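Local structure of PCP domain (Thermobifida fusca, 7KW3) at residues Glu8-Leu13 / Val66-Ala71; Ala12-Tyr17 / Val26-Asp31. The protein probably carries amino acid or peptide intermediates as thioesters on a phosphopantetheine arm between the catalytic domains of a non-ribosomal peptide synthetase. All coordinates share one frame; numbering follows the deposited sequence.

Contact 1: residues Glu8-Leu13 / Val66-Ala71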
ATOM      1  N   GLU A   8       2.003   8.486  -8.755  1.00 40.72           N
ATOM      2  CA  GLU A   8       3.233   7.901  -8.235  1.00 44.69           C
ATOM      3  C   GLU A   8       3.002   7.177  -6.905  1.00 42.99           C
ATOM      4  O   GLU A   8       3.508   6.067  -6.699  1.00 43.67           O
ATOM      5  CB  GLU A   8       4.280   9.006  -8.095  1.00 46.60           C
ATOM      6  CG  GLU A   8       5.677   8.516  -7.923  1.00 64.78           C
ATOM      7  CD  GLU A   8       6.319   8.085  -9.233  1.00 56.34           C
ATOM      8  OE1 GLU A   8       6.031   8.674 -10.307  1.00 53.16           O
ATOM      9  OE2 GLU A   8       7.133   7.147  -9.174  1.00 60.98           O
ATOM     10  N   ALA A   9       2.212   7.774  -5.995  1.00 42.67           N
ATOM     11  CA  ALA A   9       1.933   7.125  -4.710  1.00 37.93           C
ATOM     12  C   ALA A   9       1.151   5.826  -4.894  1.00 40.52           C
ATOM     13  O   ALA A   9       1.486   4.803  -4.281  1.00 45.04           O
ATOM     14  CB  ALA A   9       1.174   8.071  -3.781  1.00 39.12           C
ATOM     15  N   GLU A  10       0.109   5.843  -5.735  1.00 38.74           N
ATOM     16  CA  GLU A  10      -0.601   4.606  -6.056  1.00 42.14           C
ATOM     17  C   GLU A  10       0.342   3.551  -6.613  1.00 41.45           C
ATOM     18  O   GLU A  10       0.294   2.391  -6.194  1.00 43.52           O
ATOM     19  CB  GLU A  10      -1.738   4.881  -7.042  1.00 42.21           C
ATOM     20  CG  GLU A  10      -2.873   5.670  -6.434  1.00 41.32           C
ATOM     21  CD  GLU A  10      -4.031   5.902  -7.384  1.00 45.32           C
ATOM     22  OE1 GLU A  10      -4.922   6.672  -6.986  1.00 49.69           O
ATOM     23  OE2 GLU A  10      -4.072   5.323  -8.502  1.00 44.42           O
ATOM     24  N   ALA A  11       1.225   3.937  -7.543  1.00 44.31           N
ATOM     25  CA  ALA A  11       2.111   2.963  -8.174  1.00 44.42           C
ATOM     26  C   ALA A  11       3.086   2.373  -7.172  1.00 43.54           C
ATOM     27  O   ALA A  11       3.349   1.164  -7.192  1.00 44.58           O
ATOM     28  CB  ALA A  11       2.864   3.603  -9.335  1.00 38.03           C
ATOM     29  N   ALA A  12       3.620   3.206  -6.281  1.00 38.55           N
ATOM     30  CA  ALA A  12       4.525   2.691  -5.267  1.00 41.10           C
ATOM     31  C   ALA A  12       3.802   1.720  -4.336  1.00 42.11           C
ATOM     32  O   ALA A  12       4.328   0.642  -4.027  1.00 42.57           O
ATOM     33  CB  ALA A  12       5.145   3.848  -4.489  1.00 42.18           C
ATOM     34  N   LEU A  13       2.577   2.063  -3.917  1.00 39.77           N
ATOM     35  CA  LEU A  13       1.863   1.204  -2.974  1.00 40.99           C
ATOM     36  C   LEU A  13       1.399  -0.095  -3.635  1.00 46.17           C
ATOM     37  O   LEU A  13       1.424  -1.155  -2.998  1.00 46.05           O
ATOM     38  CB  LEU A  13       0.681   1.956  -2.346  1.00 40.55           C
ATOM     39  CG  LEU A  13       1.049   3.023  -1.306  1.00 36.51           C
ATOM     40  CD1 LEU A  13      -0.162   3.801  -0.837  1.00 40.77           C
ATOM     41  CD2 LEU A  13       1.758   2.395  -0.136  1.00 39.96           C
ATOM     42  N   VAL A  66      -7.692   0.242   0.854  1.00 43.74           N
ATOM     43  CA  VAL A  66      -7.610   0.266  -0.603  1.00 42.63           C
ATOM     44  C   VAL A  66      -6.437   1.149  -1.024  1.00 45.91           C
ATOM     45  O   VAL A  66      -6.282   2.267  -0.520  1.00 43.60           O
ATOM     46  CB  VAL A  66      -8.930   0.763  -1.211  1.00 48.33           C
ATOM     47  CG1 VAL A  66      -8.810   0.859  -2.720  1.00 44.55           C
ATOM     48  CG2 VAL A  66     -10.072  -0.178  -0.824  1.00 48.46           C
ATOM     49  N   VAL A  67      -5.626   0.641  -1.967  1.00 45.62           N
ATOM     50  CA  VAL A  67      -4.409   1.326  -2.425  1.00 42.97           C
ATOM     51  C   VAL A  67      -4.686   2.804  -2.702  1.00 42.07           C
ATOM     52  O   VAL A  67      -4.015   3.690  -2.163  1.00 41.26           O
ATOM     53  CB  VAL A  67      -3.832   0.631  -3.677  1.00 47.83           C
ATOM     54  CG1 VAL A  67      -2.704   1.456  -4.293  1.00 40.47           C
ATOM     55  CG2 VAL A  67      -3.329  -0.783  -3.359  1.00 45.31           C
ATOM     56  N   ALA A  68      -5.680   3.087  -3.547  1.00 41.30           N
ATOM     57  CA  ALA A  68      -5.928   4.469  -3.946  1.00 45.80           C
ATOM     58  C   ALA A  68      -6.268   5.339  -2.742  1.00 43.36           C
ATOM     59  O   ALA A  68      -5.859   6.505  -2.673  1.00 43.91           O
ATOM     60  CB  ALA A  68      -7.049   4.533  -4.994  1.00 40.36           C
ATOM     61  N   ASP A  69      -7.030   4.800  -1.788  1.00 44.20           N
ATOM     62  CA  ASP A  69      -7.347   5.562  -0.587  1.00 40.92           C
ATOM     63  C   ASP A  69      -6.111   5.770   0.282  1.00 43.84           C
ATOM     64  O   ASP A  69      -5.915   6.851   0.849  1.00 44.81           O
ATOM     65  CB  ASP A  69      -8.445   4.848   0.193  1.00 46.40           C
ATOM     66  CG  ASP A  69      -9.742   4.781  -0.581  1.00 55.98           C
ATOM     67  OD1 ASP A  69     -10.010   5.736  -1.345  1.00 57.73           O
ATOM     68  OD2 ASP A  69     -10.476   3.775  -0.437  1.00 57.93           O
ATOM     69  N   LEU A  70      -5.266   4.741   0.392  1.00 38.81           N
ATOM     70  CA  LEU A  70      -4.057   4.856   1.193  1.00 38.24           C
ATOM     71  C   LEU A  70      -3.090   5.861   0.574  1.00 43.43           C
ATOM     72  O   LEU A  70      -2.456   6.648   1.291  1.00 40.09           O
ATOM     73  CB  LEU A  70      -3.415   3.472   1.346  1.00 36.38           C
ATOM     74  CG  LEU A  70      -2.182   3.373   2.242  1.00 40.69           C
ATOM     75  CD1 LEU A  70      -2.515   3.862   3.655  1.00 32.83           C
ATOM     76  CD2 LEU A  70      -1.667   1.939   2.273  1.00 36.39           C
ATOM     77  N   ALA A  71      -2.984   5.866  -0.761  1.00 42.27           N
ATOM     78  CA  ALA A  71      -2.106   6.816  -1.433  1.00 40.07           C
ATOM     79  C   ALA A  71      -2.526   8.248  -1.151  1.00 38.40           C
ATOM     80  O   ALA A  71      -1.675   9.140  -1.073  1.00 40.87           O
ATOM     81  CB  ALA A  71      -2.093   6.548  -2.939  1.00 36.28           C
TER
HETATM   82  O   HOH W   1      -4.856   8.027  -4.830  1.00 44.10           O
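Ala9 and Ala71 bring the two helices together with 5.2 Å between their CA atoms, the nearest backbone approach of segments 8-13 and 66-71. Alanines suit this spot, where a larger side chain would have to fit between the backbones; the short axes cross at 124° and come within 8.6 Å. Ala9 CB meets Ala71 CB at 3.7 Å, and Ala71 CB also rests against Glu10 N and CG. One turn on from Ala9, Leu13 is buried against Val67, Leu70 and Ala71. Its CG lies beside its own backbone N (chi1 -73°), and the CD1 methyl beyond reaches the Ala71 backbone, 3.5 Å from Ala71 N, while meeting Leu70 CG at 3.7 Å. Leu13 CB packs on Val67 CG1. Helix 8-21 thus meets helix 67-73, the first and last helices of the carrier-protein bundle, through alanine, valine and leucine side chains and the aliphatic part of Glu10. The partly exposed Glu10 has CG set against Ala71 CB by a chi1 of -69°, and the extended chain beyond carries the carboxylate on to Ala68, where OE1 comes 3.6 Å from Ala68 CB. A water bonds both Glu10 OE1 and Ala68 O, lying 2.8 Å from the latter, while Glu10 OE2 accepts from Ala6 N. An alanine in place of Glu10 would probably leave the water and Ala6 N without their carboxylate partner and uncover one side of the Ala71 methyl.

Contact 2: residues Ala12-Tyr17 / Val26-Asp31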
ATOM      1  N   ALA A  12       3.620   3.206  -6.281  1.00 38.55           N
ATOM      2  CA  ALA A  12       4.525   2.691  -5.267  1.00 41.10           C
ATOM      3  C   ALA A  12       3.802   1.720  -4.336  1.00 42.11           C
ATOM      4  O   ALA A  12       4.328   0.642  -4.027  1.00 42.57           O
ATOM      5  CB  ALA A  12       5.145   3.848  -4.489  1.00 42.18           C
ATOM      6  N   LEU A  13       2.577   2.063  -3.917  1.00 39.77           N
ATOM      7  CA  LEU A  13       1.863   1.204  -2.974  1.00 40.99           C
ATOM      8  C   LEU A  13       1.399  -0.095  -3.635  1.00 46.17           C
ATOM      9  O   LEU A  13       1.424  -1.155  -2.998  1.00 46.05           O
ATOM     10  CB  LEU A  13       0.681   1.956  -2.346  1.00 40.55           C
ATOM     11  CG  LEU A  13       1.049   3.023  -1.306  1.00 36.51           C
ATOM     12  CD1 LEU A  13      -0.162   3.801  -0.837  1.00 40.77           C
ATOM     13  CD2 LEU A  13       1.758   2.395  -0.136  1.00 39.96           C
ATOM     14  N   CYS A  14       0.975  -0.038  -4.904  1.00 40.07           N
ATOM     15  CA  CYS A  14       0.679  -1.268  -5.637  1.00 45.35           C
ATOM     16  C   CYS A  14       1.866  -2.220  -5.594  1.00 47.56           C
ATOM     17  O   CYS A  14       1.718  -3.409  -5.291  1.00 53.20           O
ATOM     18  CB  CYS A  14       0.323  -0.966  -7.097  1.00 46.31           C
ATOM     19  SG  CYS A  14      -1.299  -0.260  -7.387  1.00 56.21           S
ATOM     20  N   ALA A  15       3.053  -1.710  -5.915  1.00 42.96           N
ATOM     21  CA  ALA A  15       4.231  -2.561  -5.946  1.00 47.12           C
ATOM     22  C   ALA A  15       4.519  -3.133  -4.567  1.00 48.65           C
ATOM     23  O   ALA A  15       4.855  -4.316  -4.435  1.00 49.30           O
ATOM     24  CB  ALA A  15       5.430  -1.774  -6.482  1.00 41.75           C
ATOM     25  N   VAL A  16       4.361  -2.312  -3.522  1.00 46.20           N
ATOM     26  CA  VAL A  16       4.660  -2.763  -2.167  1.00 45.29           C
ATOM     27  C   VAL A  16       3.613  -3.766  -1.682  1.00 46.14           C
ATOM     28  O   VAL A  16       3.955  -4.756  -1.026  1.00 48.38           O
ATOM     29  CB  VAL A  16       4.793  -1.552  -1.223  1.00 46.90           C
ATOM     30  CG1 VAL A  16       4.863  -2.008   0.230  1.00 46.61           C
ATOM     31  CG2 VAL A  16       6.042  -0.757  -1.565  1.00 42.15           C
ATOM     32  N   TYR A  17       2.329  -3.537  -1.999  1.00 45.05           N
ATOM     33  CA  TYR A  17       1.300  -4.540  -1.713  1.00 45.55           C
ATOM     34  C   TYR A  17       1.665  -5.884  -2.323  1.00 50.11           C
ATOM     35  O   TYR A  17       1.581  -6.924  -1.664  1.00 49.42           O
ATOM     36  CB  TYR A  17      -0.057  -4.124  -2.272  1.00 43.42           C
ATOM     37  CG  TYR A  17      -0.945  -3.263  -1.415  1.00 45.17           C
ATOM     38  CD1 TYR A  17      -0.439  -2.186  -0.700  1.00 43.34           C
ATOM     39  CD2 TYR A  17      -2.318  -3.489  -1.384  1.00 48.01           C
ATOM     40  CE1 TYR A  17      -1.273  -1.375   0.052  1.00 46.47           C
ATOM     41  CE2 TYR A  17      -3.161  -2.686  -0.638  1.00 46.27           C
ATOM     42  CZ  TYR A  17      -2.636  -1.627   0.073  1.00 48.42           C
ATOM     43  OH  TYR A  17      -3.479  -0.819   0.802  1.00 42.67           O
ATOM     44  N   VAL A  26      -0.784  -6.099  -8.334  1.00 60.34           N
ATOM     45  CA  VAL A  26      -1.942  -5.723  -7.540  1.00 55.17           C
ATOM     46  C   VAL A  26      -2.510  -4.433  -8.130  1.00 63.48           C
ATOM     47  O   VAL A  26      -1.756  -3.549  -8.555  1.00 57.06           O
ATOM     48  CB  VAL A  26      -1.525  -5.577  -6.059  1.00 59.11           C
ATOM     49  CG1 VAL A  26      -2.354  -4.560  -5.338  1.00 54.62           C
ATOM     50  CG2 VAL A  26      -1.577  -6.924  -5.368  1.00 57.68           C
ATOM     51  N   GLY A  27      -3.847  -4.342  -8.199  1.00 61.45           N
ATOM     52  CA  GLY A  27      -4.476  -3.179  -8.790  1.00 61.08           C
ATOM     53  C   GLY A  27      -4.581  -2.003  -7.834  1.00 58.09           C
ATOM     54  O   GLY A  27      -4.498  -2.125  -6.611  1.00 56.11           O
ATOM     55  N   ALA A  28      -4.780  -0.820  -8.411  1.00 56.49           N
ATOM     56  CA  ALA A  28      -4.930   0.362  -7.574  1.00 55.66           C
ATOM     57  C   ALA A  28      -6.199   0.340  -6.727  1.00 51.47           C
ATOM     58  O   ALA A  28      -6.323   1.155  -5.812  1.00 52.64           O
ATOM     59  CB  ALA A  28      -4.905   1.619  -8.439  1.00 52.50           C
ATOM     60  N   ASP A  29      -7.140  -0.556  -7.007  1.00 50.72           N
ATOM     61  CA  ASP A  29      -8.345  -0.704  -6.209  1.00 52.75           C
ATOM     62  C   ASP A  29      -8.262  -1.872  -5.226  1.00 55.18           C
ATOM     63  O   ASP A  29      -9.273  -2.229  -4.616  1.00 52.47           O
ATOM     64  CB  ASP A  29      -9.554  -0.870  -7.130  1.00 59.59           C
ATOM     65  CG  ASP A  29      -9.394  -2.039  -8.102  1.00 64.97           C
ATOM     66  OD1 ASP A  29      -8.330  -2.708  -8.110  1.00 60.98           O
ATOM     67  OD2 ASP A  29     -10.344  -2.285  -8.867  1.00 73.75           O
ATOM     68  N   ALA A  30      -7.087  -2.467  -5.050  1.00 53.94           N
ATOM     69  CA  ALA A  30      -6.955  -3.632  -4.188  1.00 56.66           C
ATOM     70  C   ALA A  30      -7.104  -3.268  -2.717  1.00 54.16           C
ATOM     71  O   ALA A  30      -6.611  -2.230  -2.258  1.00 47.33           O
ATOM     72  CB  ALA A  30      -5.606  -4.300  -4.414  1.00 57.72           C
ATOM     73  N   ASP A  31      -7.790  -4.145  -1.984  1.00 56.09           N
ATOM     74  CA  ASP A  31      -7.995  -4.018  -0.547  1.00 51.65           C
ATOM     75  C   ASP A  31      -6.960  -4.885   0.153  1.00 50.88           C
ATOM     76  O   ASP A  31      -6.934  -6.106  -0.052  1.00 56.87           O
ATOM     77  CB  ASP A  31      -9.412  -4.454  -0.164  1.00 55.63           C
ATOM     78  CG  ASP A  31      -9.719  -4.247   1.320  1.00 59.51           C
ATOM     79  OD1 ASP A  31      -8.997  -4.802   2.178  1.00 56.04           O
ATOM     80  OD2 ASP A  31     -10.698  -3.526   1.624  1.00 64.62           O
TER
HETATM   81  O   HOH W   2       1.731  -4.508  -8.215  1.00 59.15           O
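Val26 N donates to a water whose oxygen lies 3.0 Å away, and that water in turn gives a weak bond to Cys14 O, so a single solvent molecule joins the helix backbone to the start of the loop segment. Beside it the Cys14 side chain lies against main chain. With SG anti to its own carbonyl carbon (chi1 -74°), the sulfur sits 3.5 Å from Val26 O and 3.7 Å from Ala28 N, a place for a compact, polarisable atom. Gly27 opens a type I turn that ends at Ala30, closed by Ala30 N bonding to Gly27 O. With Asp29 in its present position, a CB on Gly27 would come too near Asp29 OD1. Segment 26-31 belongs to the long loop between helices 8-21 and 39-51, a hallmark of the carrier-protein fold; in this family the serine bearing phosphopantetheine stands at the start of the second helix. Tyr17 and Val26 make the aliphatic-aromatic part of the contact. Their side chains cross at about a right angle, with Tyr17 CB 3.9 Å from Val26 CG1, and the ring approaches the methyl obliquely. Farther out, Tyr17 CE2 comes to 3.8 Å from Ala30 O. Tyr17 OH is hydrogen-bonded to Pro65 O, which together with an edge-to-face pairing with Phe32 helps to fix the ring's position within the buried core.

In the fold
Contacts 1 and 2 lie close together, their centres about 6 Å apart, and both are built on helix 8-21: contact 1 uses its first turns, contact 2 the turns that follow, and Ala12 and Leu13 belong to both. Along the chain the loop 26-31 comes next, and helix 67-73 last. These two partners also meet each other, since Val67 N and Ala68 N, at the start of the last helix, probably bond to Ala30 O and Ala28 O, each at 3.0 Å. Val67 also packs on Tyr17. Helix, loop and closing helix therefore form one continuous piece of the core, tying both ends of this small carrier domain to its long first loop.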